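Local coordinates for protein SOXA (Paracoccus denitrificans, PDB 2C1D) that forms, together with SoxX, the heme enzyme that oxidatively couples thiosulfate to the carrier protein SoxYZ at the start of periplasmic sulfur oxidation, at residues R64-W69 / Q85-M90; W162-E167 / F241-L246; Y173-M178 / D228-T233. One frame throughout, in Å; residues are numbered along the deposited sequence.

Contact 1 of 3, residues R64-W69 / Q85-M90; sequences RGLDKW and QGPESM. With HEC (heme c), chain I.
Trp69 reaches from its helix into the loop 85-90, with the pyrrole N-H at its edge and with the six-membered ring across one face. NE1 donates to Gln85 O at 2.7 Å; the carbonyl oxygen lies close to the indole plane, and the donor sits in the carbonyl plane, although the N-H is bent to 140°. Trp69 CB points toward the loop, and CG is anti to the backbone N (chi1 171°). Pro87 lies over the face: its CA stands 4.0 Å from the centroid of the six-membered ring in a CH-pi contact, displaced toward the rim. The apolar proline ring suits this place, packing on the indole through CB and on Leu66 CD1 through CG (4.1 Å). At the far rim of the indole, Ser89 OG approaches CH2 at 3.6 Å near the ring plane. That hydroxyl donates to Gly86 O at 2.8 Å, so this oxygen is held by two donors of Ser89, N and OG, across the 3-10 segment 87-89. The loop follows helix 80-84, which carries the Cys-X-X-Cys-His heme attachment of a cytochrome c domain, with His84 as an axial ligand. Trp69 thus ties helix 59-70 to the chain just beyond that ligand, and its side chain also touches Cys80 and, on helix 132-143, Met137 and Leu140. The methylene CG of Met90 borders the indole, 4.2 Å from Trp69 CH2, while the polarisable sulfur and the methyl lie on the heme, CE 3.7 Å from its C3A.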
loop_
_atom_site.group_PDB
_atom_site.type_symbol
_atom_site.label_atom_id
_atom_site.label_comp_id
_atom_site.label_asym_id
_atom_site.label_seq_id
_atom_site.Cartn_x
_atom_site.Cartn_y
_atom_site.Cartn_z
ATOM N N ARG A 64 11.565 0.273 -24.258
ATOM C CA ARG A 64 11.530 -1.139 -24.504
ATOM C C ARG A 64 10.095 -1.605 -24.822
ATOM O O ARG A 64 9.895 -2.513 -25.638
ATOM C CB ARG A 64 12.033 -1.844 -23.272
ATOM C CG ARG A 64 12.328 -3.271 -23.451
ATOM C CD ARG A 64 12.011 -4.031 -22.212
ATOM N NE ARG A 64 13.182 -4.374 -21.481
ATOM C CZ ARG A 64 13.234 -4.717 -20.204
ATOM N NH1 ARG A 64 12.167 -4.767 -19.399
ATOM N NH2 ARG A 64 14.417 -5.022 -19.730
ATOM N N GLY A 65 9.114 -0.989 -24.160
ATOM C CA GLY A 65 7.713 -1.210 -24.491
ATOM C C GLY A 65 7.448 -0.861 -25.951
ATOM O O GLY A 65 6.705 -1.544 -26.631
ATOM N N LEU A 66 8.066 0.213 -26.423
ATOM C CA LEU A 66 7.856 0.675 -27.788
ATOM C C LEU A 66 8.467 -0.319 -28.777
ATOM O O LEU A 66 7.897 -0.565 -29.841
ATOM C CB LEU A 66 8.421 2.089 -27.977
ATOM C CG LEU A 66 8.401 2.687 -29.395
ATOM C CD1 LEU A 66 6.974 2.815 -29.922
ATOM C CD2 LEU A 66 9.084 4.041 -29.401
ATOM N N ASP A 67 9.605 -0.919 -28.418
ATOM C CA ASP A 67 10.196 -1.989 -29.226
ATOM C C ASP A 67 9.265 -3.176 -29.311
ATOM O O ASP A 67 9.060 -3.724 -30.387
ATOM C CB ASP A 67 11.582 -2.401 -28.702
ATOM C CG ASP A 67 12.616 -1.286 -28.856
ATOM O OD1 ASP A 67 12.410 -0.368 -29.679
ATOM O OD2 ASP A 67 13.656 -1.216 -28.184
ATOM N N LYS A 68 8.653 -3.545 -28.204
ATOM C CA LYS A 68 7.756 -4.687 -28.190
ATOM C C LYS A 68 6.453 -4.378 -28.949
ATOM O O LYS A 68 5.881 -5.262 -29.576
ATOM C CB LYS A 68 7.479 -5.153 -26.754
ATOM C CG LYS A 68 8.742 -5.684 -26.039
ATOM C CD LYS A 68 8.604 -5.860 -24.523
ATOM C CE LYS A 68 9.789 -6.693 -23.973
ATOM N NZ LYS A 68 9.726 -6.937 -22.493
ATOM N N TRP A 69 6.014 -3.128 -28.925
ATOM C CA TRP A 69 4.819 -2.689 -29.671
ATOM C C TRP A 69 5.044 -2.852 -31.180
ATOM O O TRP A 69 4.137 -3.245 -31.913
ATOM C CB TRP A 69 4.509 -1.234 -29.326
ATOM C CG TRP A 69 3.450 -0.546 -30.147
ATOM C CD1 TRP A 69 3.630 0.119 -31.340
ATOM C CD2 TRP A 69 2.078 -0.368 -29.794
ATOM N NE1 TRP A 69 2.436 0.648 -31.778
ATOM C CE2 TRP A 69 1.463 0.371 -30.851
ATOM C CE3 TRP A 69 1.284 -0.800 -28.718
ATOM C CZ2 TRP A 69 0.111 0.686 -30.854
ATOM C CZ3 TRP A 69 -0.072 -0.476 -28.713
ATOM C CH2 TRP A 69 -0.642 0.278 -29.769
ATOM N N GLN A 85 -1.270 0.938 -35.464
ATOM C CA GLN A 85 -0.245 1.912 -35.867
ATOM C C GLN A 85 0.567 2.437 -34.660
ATOM O O GLN A 85 0.947 1.646 -33.809
ATOM C CB GLN A 85 -0.879 3.025 -36.703
ATOM C CG GLN A 85 -1.472 2.509 -38.013
ATOM C CD GLN A 85 -2.989 2.563 -38.037
ATOM O OE1 GLN A 85 -3.656 1.736 -37.420
ATOM N NE2 GLN A 85 -3.543 3.543 -38.778
ATOM N N GLY A 86 0.844 3.741 -34.580
ATOM C CA GLY A 86 1.571 4.304 -33.453
ATOM C C GLY A 86 0.876 4.065 -32.123
ATOM O O GLY A 86 -0.343 3.855 -32.076
ATOM N N PRO A 87 1.628 4.103 -31.032
ATOM C CA PRO A 87 1.023 3.885 -29.705
ATOM C C PRO A 87 0.130 5.058 -29.292
ATOM O O PRO A 87 -0.680 4.909 -28.372
ATOM C CB PRO A 87 2.232 3.718 -28.786
ATOM C CG PRO A 87 3.333 4.535 -29.449
ATOM C CD PRO A 87 3.076 4.385 -30.957
ATOM N N GLU A 88 0.275 6.211 -29.948
ATOM C CA GLU A 88 -0.641 7.329 -29.715
ATOM C C GLU A 88 -2.119 6.949 -29.984
ATOM O O GLU A 88 -3.038 7.689 -29.589
ATOM C CB GLU A 88 -0.231 8.595 -30.482
ATOM C CG GLU A 88 -0.317 8.537 -32.015
ATOM C CD GLU A 88 0.943 7.975 -32.687
ATOM O OE1 GLU A 88 1.833 7.446 -31.992
ATOM O OE2 GLU A 88 1.028 8.059 -33.930
ATOM N N SER A 89 -2.333 5.806 -30.645
ATOM C CA SER A 89 -3.673 5.228 -30.864
ATOM C C SER A 89 -4.380 4.962 -29.546
ATOM O O SER A 89 -5.609 4.925 -29.481
ATOM C CB SER A 89 -3.563 3.925 -31.673
ATOM O OG SER A 89 -2.814 2.925 -31.012
ATOM N N MET A 90 -3.592 4.777 -28.484
ATOM C CA MET A 90 -4.118 4.566 -27.158
ATOM C C MET A 90 -4.216 5.834 -26.324
ATOM O O MET A 90 -4.386 5.753 -25.108
ATOM C CB MET A 90 -3.288 3.508 -26.442
ATOM C CG MET A 90 -3.298 2.150 -27.135
ATOM S SD MET A 90 -4.987 1.508 -27.186
ATOM C CE MET A 90 -4.978 0.451 -28.735
HETATM FE FE HEC I . -5.205 -4.469 -29.769
HETATM C CHA HEC I . -8.224 -3.247 -28.482
HETATM C CHB HEC I . -3.563 -3.110 -27.192
HETATM C CHC HEC I . -2.396 -5.968 -30.913
HETATM C CHD HEC I . -6.807 -5.159 -32.731
HETATM N NA HEC I . -5.798 -3.369 -28.166
HETATM C C1A HEC I . -7.062 -2.960 -27.814
HETATM C C2A HEC I . -6.970 -2.220 -26.591
HETATM C C3A HEC I . -5.680 -2.187 -26.237
HETATM C C4A HEC I . -4.915 -2.934 -27.207
HETATM C CMA HEC I . -5.077 -1.522 -24.995
HETATM C CAA HEC I . -8.175 -1.594 -25.861
HETATM C CBA HEC I . -8.620 -0.393 -26.673
HETATM C CGA HEC I . -9.932 0.218 -26.208
HETATM O O1A HEC I . -10.774 -0.460 -25.576
HETATM O O2A HEC I . -10.098 1.429 -26.522
HETATM N NB HEC I . -3.296 -4.500 -29.173
HETATM C C1B HEC I . -2.835 -3.943 -28.002
HETATM C C2B HEC I . -1.476 -4.426 -27.795
HETATM C C3B HEC I . -1.147 -5.210 -28.828
HETATM C C4B HEC I . -2.296 -5.270 -29.722
HETATM C CMB HEC I . -0.569 -4.007 -26.619
HETATM C CAB HEC I . 0.213 -5.951 -29.038
HETATM C CBB HEC I . 0.537 -6.735 -27.963
HETATM N NC HEC I . -4.704 -5.379 -31.543
HETATM C C1C HEC I . -3.500 -6.010 -31.758
HETATM C C2C HEC I . -3.551 -6.600 -33.082
HETATM C C3C HEC I . -4.818 -6.486 -33.548
HETATM C C4C HEC I . -5.531 -5.633 -32.611
HETATM C CMC HEC I . -2.449 -7.536 -33.628
HETATM C CAC HEC I . -5.402 -7.002 -34.908
HETATM C CBC HEC I . -5.252 -8.303 -35.242
HETATM N ND HEC I . -7.208 -4.226 -30.477
HETATM C C1D HEC I . -7.617 -4.657 -31.736
HETATM C C2D HEC I . -9.057 -4.521 -31.837
HETATM C C3D HEC I . -9.509 -3.949 -30.506
HETATM C C4D HEC I . -8.291 -3.787 -29.729
HETATM C CMD HEC I . -9.979 -4.874 -33.020
HETATM C CAD HEC I . -10.943 -3.608 -30.070
HETATM C CBD HEC I . -11.258 -2.201 -30.479
HETATM C CGD HEC I . -12.618 -1.760 -29.941
HETATM O O1D HEC I . -13.268 -0.891 -30.595
HETATM O O2D HEC I . -13.019 -2.262 -28.868
#

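Contact 2 of 3, residues W162-E167 / F241-L246; sequences WEHGKE and FKALEL. With ZN (zinc ion), chain K.
The nearly perpendicular crossing of the first and last helices is a hallmark of the cytochrome c fold, and segments 162-167 and 241-246 form such a crossing in the domain that carries the second heme. Their axes come within 7.2 Å at an angle of 93°, a close approach made possible by Gly165. The CA atoms of Gly165 and Leu244 are only 4.0 Å apart, and Gly165 CA directs a C-H at Ala243 O (3.6 Å). A beta carbon on this residue would point at the other helix and overlap that oxygen, so glycine suits the place. Ala243 contributes the small group opposite: its methyl CB lies 3.9 Å from Gly165 N and meets His164 CB, near the plane of the imidazole at its edge. The CB of Leu244 points away from the crossing, and its CD1 makes a modest approach to Gly165 O (3.9 Å). About one turn on from Ala243, Leu246 CB points toward the other helix, and its methyl CD2 lies 3.5 Å from Trp162 N and also packs on Trp162 CB.

Beside the crossing, His164 extends its ring toward the zinc ion, which NE2 binds at 2.1 Å. Asp240, from the start of the other helix, supplies a second ligand, so the metal links the two helices next to their apolar junction. Trp162 NE1 bonds to Ser250 OG, and its indole meets Tyr247 and Phe27 edge to face. Leu244 touches Phe222 of helix 218-223 and lies near the heme, while Leu246 packs on Leu107 of strand 107-108.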
loop_
_atom_site.group_PDB
_atom_site.type_symbol
_atom_site.label_atom_id
_atom_site.label_comp_id
_atom_site.label_asym_id
_atom_site.label_seq_id
_atom_site.Cartn_x
_atom_site.Cartn_y
_atom_site.Cartn_z
ATOM N N TRP A 162 -17.207 -0.879 -8.128
ATOM C CA TRP A 162 -16.583 0.175 -7.331
ATOM C C TRP A 162 -16.880 -0.053 -5.855
ATOM O O TRP A 162 -16.001 0.062 -4.988
ATOM C CB TRP A 162 -17.125 1.527 -7.816
ATOM C CG TRP A 162 -16.567 2.740 -7.186
ATOM C CD1 TRP A 162 -15.463 3.438 -7.579
ATOM C CD2 TRP A 162 -17.127 3.469 -6.081
ATOM N NE1 TRP A 162 -15.293 4.532 -6.772
ATOM C CE2 TRP A 162 -16.297 4.576 -5.847
ATOM C CE3 TRP A 162 -18.236 3.277 -5.253
ATOM C CZ2 TRP A 162 -16.527 5.479 -4.820
ATOM C CZ3 TRP A 162 -18.488 4.180 -4.249
ATOM C CH2 TRP A 162 -17.634 5.279 -4.037
ATOM N N GLU A 163 -18.128 -0.372 -5.567
ATOM C CA GLU A 163 -18.553 -0.709 -4.209
ATOM C C GLU A 163 -17.804 -1.926 -3.652
ATOM O O GLU A 163 -17.465 -1.961 -2.487
ATOM C CB GLU A 163 -20.068 -1.008 -4.170
ATOM C CG GLU A 163 -20.983 0.208 -4.233
ATOM C CD GLU A 163 -20.874 1.155 -3.048
ATOM O OE1 GLU A 163 -20.388 0.790 -1.943
ATOM O OE2 GLU A 163 -21.291 2.317 -3.233
ATOM N N HIS A 164 -17.557 -2.912 -4.490
ATOM C CA HIS A 164 -16.824 -4.111 -4.070
ATOM C C HIS A 164 -15.386 -3.706 -3.706
ATOM O O HIS A 164 -14.851 -4.197 -2.730
ATOM C CB HIS A 164 -16.850 -5.172 -5.177
ATOM C CG HIS A 164 -16.683 -6.572 -4.679
ATOM N ND1 HIS A 164 -17.639 -7.207 -3.917
ATOM C CD2 HIS A 164 -15.680 -7.458 -4.840
ATOM C CE1 HIS A 164 -17.224 -8.427 -3.621
ATOM N NE2 HIS A 164 -16.038 -8.604 -4.170
ATOM N N GLY A 165 -14.783 -2.791 -4.482
ATOM C CA GLY A 165 -13.449 -2.303 -4.190
ATOM C C GLY A 165 -13.428 -1.448 -2.932
ATOM O O GLY A 165 -12.500 -1.531 -2.124
ATOM N N LYS A 166 -14.462 -0.632 -2.745
ATOM C CA LYS A 166 -14.557 0.201 -1.561
ATOM C C LYS A 166 -14.518 -0.674 -0.307
ATOM O O LYS A 166 -13.800 -0.374 0.642
ATOM C CB LYS A 166 -15.841 1.063 -1.573
ATOM C CG LYS A 166 -15.958 1.985 -0.372
ATOM C CD LYS A 166 -17.344 2.676 -0.300
ATOM C CE LYS A 166 -17.592 3.324 1.073
ATOM N NZ LYS A 166 -18.786 4.219 0.969
ATOM N N GLU A 167 -15.293 -1.755 -0.308
ATOM C CA GLU A 167 -15.329 -2.652 0.850
ATOM C C GLU A 167 -13.920 -3.198 1.194
ATOM O O GLU A 167 -13.530 -3.223 2.357
ATOM C CB GLU A 167 -16.339 -3.792 0.604
ATOM C CG GLU A 167 -16.775 -4.527 1.864
ATOM C CD GLU A 167 -17.350 -5.910 1.603
ATOM O OE1 GLU A 167 -17.735 -6.226 0.443
ATOM O OE2 GLU A 167 -17.409 -6.700 2.579
ATOM N N PHE A 241 -9.084 -7.636 -6.942
ATOM C CA PHE A 241 -8.041 -6.605 -7.131
ATOM C C PHE A 241 -8.324 -5.725 -8.358
ATOM O O PHE A 241 -7.839 -4.594 -8.427
ATOM C CB PHE A 241 -6.635 -7.216 -7.186
ATOM C CG PHE A 241 -5.923 -7.313 -5.840
ATOM C CD1 PHE A 241 -4.659 -7.852 -5.785
ATOM C CD2 PHE A 241 -6.517 -6.889 -4.631
ATOM C CE1 PHE A 241 -3.978 -7.962 -4.593
ATOM C CE2 PHE A 241 -5.829 -7.005 -3.423
ATOM C CZ PHE A 241 -4.578 -7.517 -3.403
ATOM N N LYS A 242 -9.097 -6.229 -9.324
ATOM C CA LYS A 242 -9.575 -5.394 -10.435
ATOM C C LYS A 242 -10.563 -4.384 -9.891
ATOM O O LYS A 242 -10.501 -3.189 -10.214
ATOM C CB LYS A 242 -10.284 -6.222 -11.501
ATOM C CG LYS A 242 -9.419 -7.110 -12.332
ATOM C CD LYS A 242 -10.210 -7.583 -13.525
ATOM C CE LYS A 242 -9.658 -8.856 -14.123
ATOM N NZ LYS A 242 -10.579 -9.204 -15.309
ATOM N N ALA A 243 -11.459 -4.847 -9.024
ATOM C CA ALA A 243 -12.376 -3.947 -8.332
ATOM C C ALA A 243 -11.663 -2.924 -7.444
ATOM O O ALA A 243 -12.014 -1.751 -7.437
ATOM C CB ALA A 243 -13.409 -4.732 -7.516
ATOM N N LEU A 244 -10.640 -3.354 -6.725
ATOM C CA LEU A 244 -9.839 -2.465 -5.907
ATOM C C LEU A 244 -9.137 -1.428 -6.786
ATOM O O LEU A 244 -9.077 -0.278 -6.421
ATOM C CB LEU A 244 -8.786 -3.279 -5.122
ATOM C CG LEU A 244 -7.902 -2.543 -4.134
ATOM C CD1 LEU A 244 -8.731 -1.783 -3.088
ATOM C CD2 LEU A 244 -6.929 -3.533 -3.450
ATOM N N GLU A 245 -8.592 -1.845 -7.929
ATOM C CA GLU A 245 -7.919 -0.901 -8.827
ATOM C C GLU A 245 -8.885 0.175 -9.342
ATOM O O GLU A 245 -8.509 1.348 -9.485
ATOM C CB GLU A 245 -7.195 -1.605 -10.010
ATOM C CG GLU A 245 -6.375 -0.625 -10.841
ATOM C CD GLU A 245 -5.459 -1.256 -11.880
ATOM O OE1 GLU A 245 -5.278 -0.648 -12.967
ATOM O OE2 GLU A 245 -4.899 -2.328 -11.621
ATOM N N LEU A 246 -10.124 -0.213 -9.608
ATOM C CA LEU A 246 -11.175 0.734 -10.017
ATOM C C LEU A 246 -11.463 1.731 -8.912
ATOM O O LEU A 246 -11.513 2.945 -9.147
ATOM C CB LEU A 246 -12.474 -0.011 -10.376
ATOM C CG LEU A 246 -13.751 0.804 -10.651
ATOM C CD1 LEU A 246 -13.640 1.664 -11.931
ATOM C CD2 LEU A 246 -14.951 -0.123 -10.744
HETATM ZN ZN ZN K . -15.003 -10.392 -3.945
#

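Contact 3 of 3, residues Y173-M178 / D228-T233; sequences YGQLEM and DTRAET
Two successive amides, Gln175 N and Leu176 N, donate to two successive carbonyls of the opposite loop in reverse order. Gln175 N reaches Arg230 O at 2.9 Å, standing well above the carbonyl plane, whereas Leu176 N meets Thr229 O at 3.0 Å with a tilt of 25° from that plane. The side chains of Gln175 and Arg230 run side by side in the same direction. A weak bond joins Arg230 NE to Gln175 OE1 (3.3 Å), and a water donates to that oxygen while accepting from NE at 2.7 Å. Gln175 NE2 turns to Ala117 O and Lys96 O of the SoxX chain.

The donors belong to a type I turn, Gly174-Glu177, followed by a G1 beta bulge in which Glu177 and Met178 both face Tyr173. Gly174 has positive phi and lies so close that its CA is 3.3 Å from Thr229 O, where a side chain would not fit; Ala231 CB lies 3.6 Å from Gly174 CA. Leu176 lays its CG against Arg230 CD (3.8 Å), using the aliphatic part of the arginine. Thr229 OG1 bonds to Val226 O, and CG2 packs on Met178 CB (4.1 Å) beside the heme.

Because both amides are paired across the two loops, polar backbone can be buried here next to heme and SoxX, which probably fixes the segments relative to each other without helix or strand pairing.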
loop_
_atom_site.group_PDB
_atom_site.type_symbol
_atom_site.label_atom_id
_atom_site.label_comp_id
_atom_site.label_asym_id
_atom_site.label_seq_id
_atom_site.Cartn_x
_atom_site.Cartn_y
_atom_site.Cartn_z
ATOM N N TYR A 173 -7.500 -6.245 7.219
ATOM C CA TYR A 173 -6.964 -7.573 6.988
ATOM C C TYR A 173 -5.855 -8.036 7.946
ATOM O O TYR A 173 -5.148 -7.241 8.583
ATOM C CB TYR A 173 -6.443 -7.665 5.561
ATOM C CG TYR A 173 -7.526 -7.551 4.498
ATOM C CD1 TYR A 173 -7.600 -6.439 3.645
ATOM C CD2 TYR A 173 -8.475 -8.560 4.334
ATOM C CE1 TYR A 173 -8.573 -6.352 2.672
ATOM C CE2 TYR A 173 -9.462 -8.474 3.367
ATOM C CZ TYR A 173 -9.520 -7.368 2.548
ATOM O OH TYR A 173 -10.511 -7.319 1.583
ATOM N N GLY A 174 -5.701 -9.353 7.998
ATOM C CA GLY A 174 -4.515 -9.969 8.552
ATOM C C GLY A 174 -4.477 -9.990 10.062
ATOM O O GLY A 174 -5.397 -9.475 10.735
ATOM N N GLN A 175 -3.398 -10.572 10.594
ATOM C CA GLN A 175 -3.169 -10.616 12.030
ATOM C C GLN A 175 -2.954 -9.198 12.564
ATOM O O GLN A 175 -3.337 -8.904 13.682
ATOM C CB GLN A 175 -2.003 -11.550 12.384
ATOM C CG GLN A 175 -1.797 -11.716 13.890
ATOM C CD GLN A 175 -0.852 -12.840 14.238
ATOM O OE1 GLN A 175 0.063 -13.133 13.475
ATOM N NE2 GLN A 175 -1.099 -13.510 15.374
ATOM N N LEU A 176 -2.417 -8.306 11.723
ATOM C CA LEU A 176 -2.232 -6.906 12.085
ATOM C C LEU A 176 -3.499 -6.045 12.063
ATOM O O LEU A 176 -3.469 -4.932 12.586
ATOM C CB LEU A 176 -1.152 -6.257 11.193
ATOM C CG LEU A 176 0.269 -6.770 11.408
ATOM C CD1 LEU A 176 1.324 -6.132 10.440
ATOM C CD2 LEU A 176 0.682 -6.577 12.857
ATOM N N GLU A 177 -4.574 -6.553 11.453
ATOM C CA GLU A 177 -5.881 -5.921 11.428
ATOM C C GLU A 177 -5.811 -4.490 10.875
ATOM O O GLU A 177 -6.170 -3.530 11.552
ATOM C CB GLU A 177 -6.533 -5.980 12.810
ATOM C CG GLU A 177 -6.777 -7.423 13.283
ATOM C CD GLU A 177 -7.586 -7.501 14.576
ATOM O OE1 GLU A 177 -6.992 -7.666 15.671
ATOM O OE2 GLU A 177 -8.818 -7.378 14.477
ATOM N N MET A 178 -5.367 -4.384 9.628
ATOM C CA MET A 178 -5.114 -3.105 8.985
ATOM C C MET A 178 -5.712 -3.035 7.585
ATOM O O MET A 178 -5.591 -3.958 6.766
ATOM C CB MET A 178 -3.610 -2.835 8.933
ATOM C CG MET A 178 -2.982 -2.547 10.271
ATOM S SD MET A 178 -1.167 -2.426 10.238
ATOM C CE MET A 178 -0.914 -2.177 12.053
ATOM N N ASP A 228 1.379 -7.793 3.723
ATOM C CA ASP A 228 2.152 -7.195 4.797
ATOM C C ASP A 228 1.321 -6.790 6.017
ATOM O O ASP A 228 1.867 -6.323 6.995
ATOM C CB ASP A 228 2.942 -6.015 4.243
ATOM C CG ASP A 228 4.084 -6.464 3.336
ATOM O OD1 ASP A 228 4.438 -7.670 3.336
ATOM O OD2 ASP A 228 4.677 -5.679 2.610
ATOM N N THR A 229 0.004 -6.965 5.956
ATOM C CA THR A 229 -0.821 -6.949 7.163
ATOM C C THR A 229 -0.811 -8.301 7.912
ATOM O O THR A 229 -1.570 -8.488 8.854
ATOM C CB THR A 229 -2.279 -6.575 6.815
ATOM O OG1 THR A 229 -2.908 -7.634 6.070
ATOM C CG2 THR A 229 -2.365 -5.309 5.928
ATOM N N ARG A 230 0.069 -9.219 7.510
ATOM C CA ARG A 230 0.049 -10.615 7.950
ATOM C C ARG A 230 -1.263 -11.303 7.556
ATOM O O ARG A 230 -1.959 -11.905 8.408
ATOM C CB ARG A 230 0.304 -10.760 9.449
ATOM C CG ARG A 230 1.645 -10.206 9.911
ATOM C CD ARG A 230 1.855 -10.260 11.413
ATOM N NE ARG A 230 2.424 -11.540 11.765
ATOM C CZ ARG A 230 3.679 -11.758 12.124
ATOM N NH1 ARG A 230 4.538 -10.769 12.308
ATOM N NH2 ARG A 230 4.047 -12.992 12.386
ATOM N N ALA A 231 -1.574 -11.216 6.263
ATOM C CA ALA A 231 -2.793 -11.796 5.672
ATOM C C ALA A 231 -2.493 -12.708 4.500
ATOM O O ALA A 231 -1.427 -12.623 3.869
ATOM C CB ALA A 231 -3.742 -10.702 5.158
ATOM N N GLU A 232 -3.505 -13.520 4.180
ATOM C CA GLU A 232 -3.605 -14.203 2.911
ATOM C C GLU A 232 -3.934 -13.135 1.894
ATOM O O GLU A 232 -4.948 -12.445 2.012
ATOM C CB GLU A 232 -4.732 -15.241 2.948
ATOM C CG GLU A 232 -4.797 -16.096 1.688
ATOM C CD GLU A 232 -6.061 -16.955 1.583
ATOM O OE1 GLU A 232 -6.294 -17.443 0.460
ATOM O OE2 GLU A 232 -6.822 -17.113 2.588
ATOM N N THR A 233 -3.072 -12.978 0.905
ATOM C CA THR A 233 -3.236 -11.918 -0.070
ATOM C C THR A 233 -4.040 -12.425 -1.287
ATOM O O THR A 233 -4.468 -13.601 -1.334
ATOM C CB THR A 233 -1.863 -11.289 -0.426
ATOM O OG1 THR A 233 -2.043 -10.093 -1.213
ATOM C CG2 THR A 233 -0.995 -12.229 -1.281
HETATM O O HOH W 1 1.265 -13.768 10.846
#

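From the N terminus, contact 1 closes first: a short loop joins helix 59-70 to the segment that follows helix 80-84, within the first cytochrome c domain. It is finished before contact 2 opens, and the two lie on opposite sides of the chain's centre, about 29 Å apart between centres. Contact 2 closes the long loop of the second domain by bringing helix 159-170 to helix 239-251. Nested inside that loop, contact 3 joins the segment before helix 180-184 to the one after helix 218-223. Contacts 2 and 3 touch through Phe241 and Thr233, whereas contact 1 touches neither and belongs to the other heme domain.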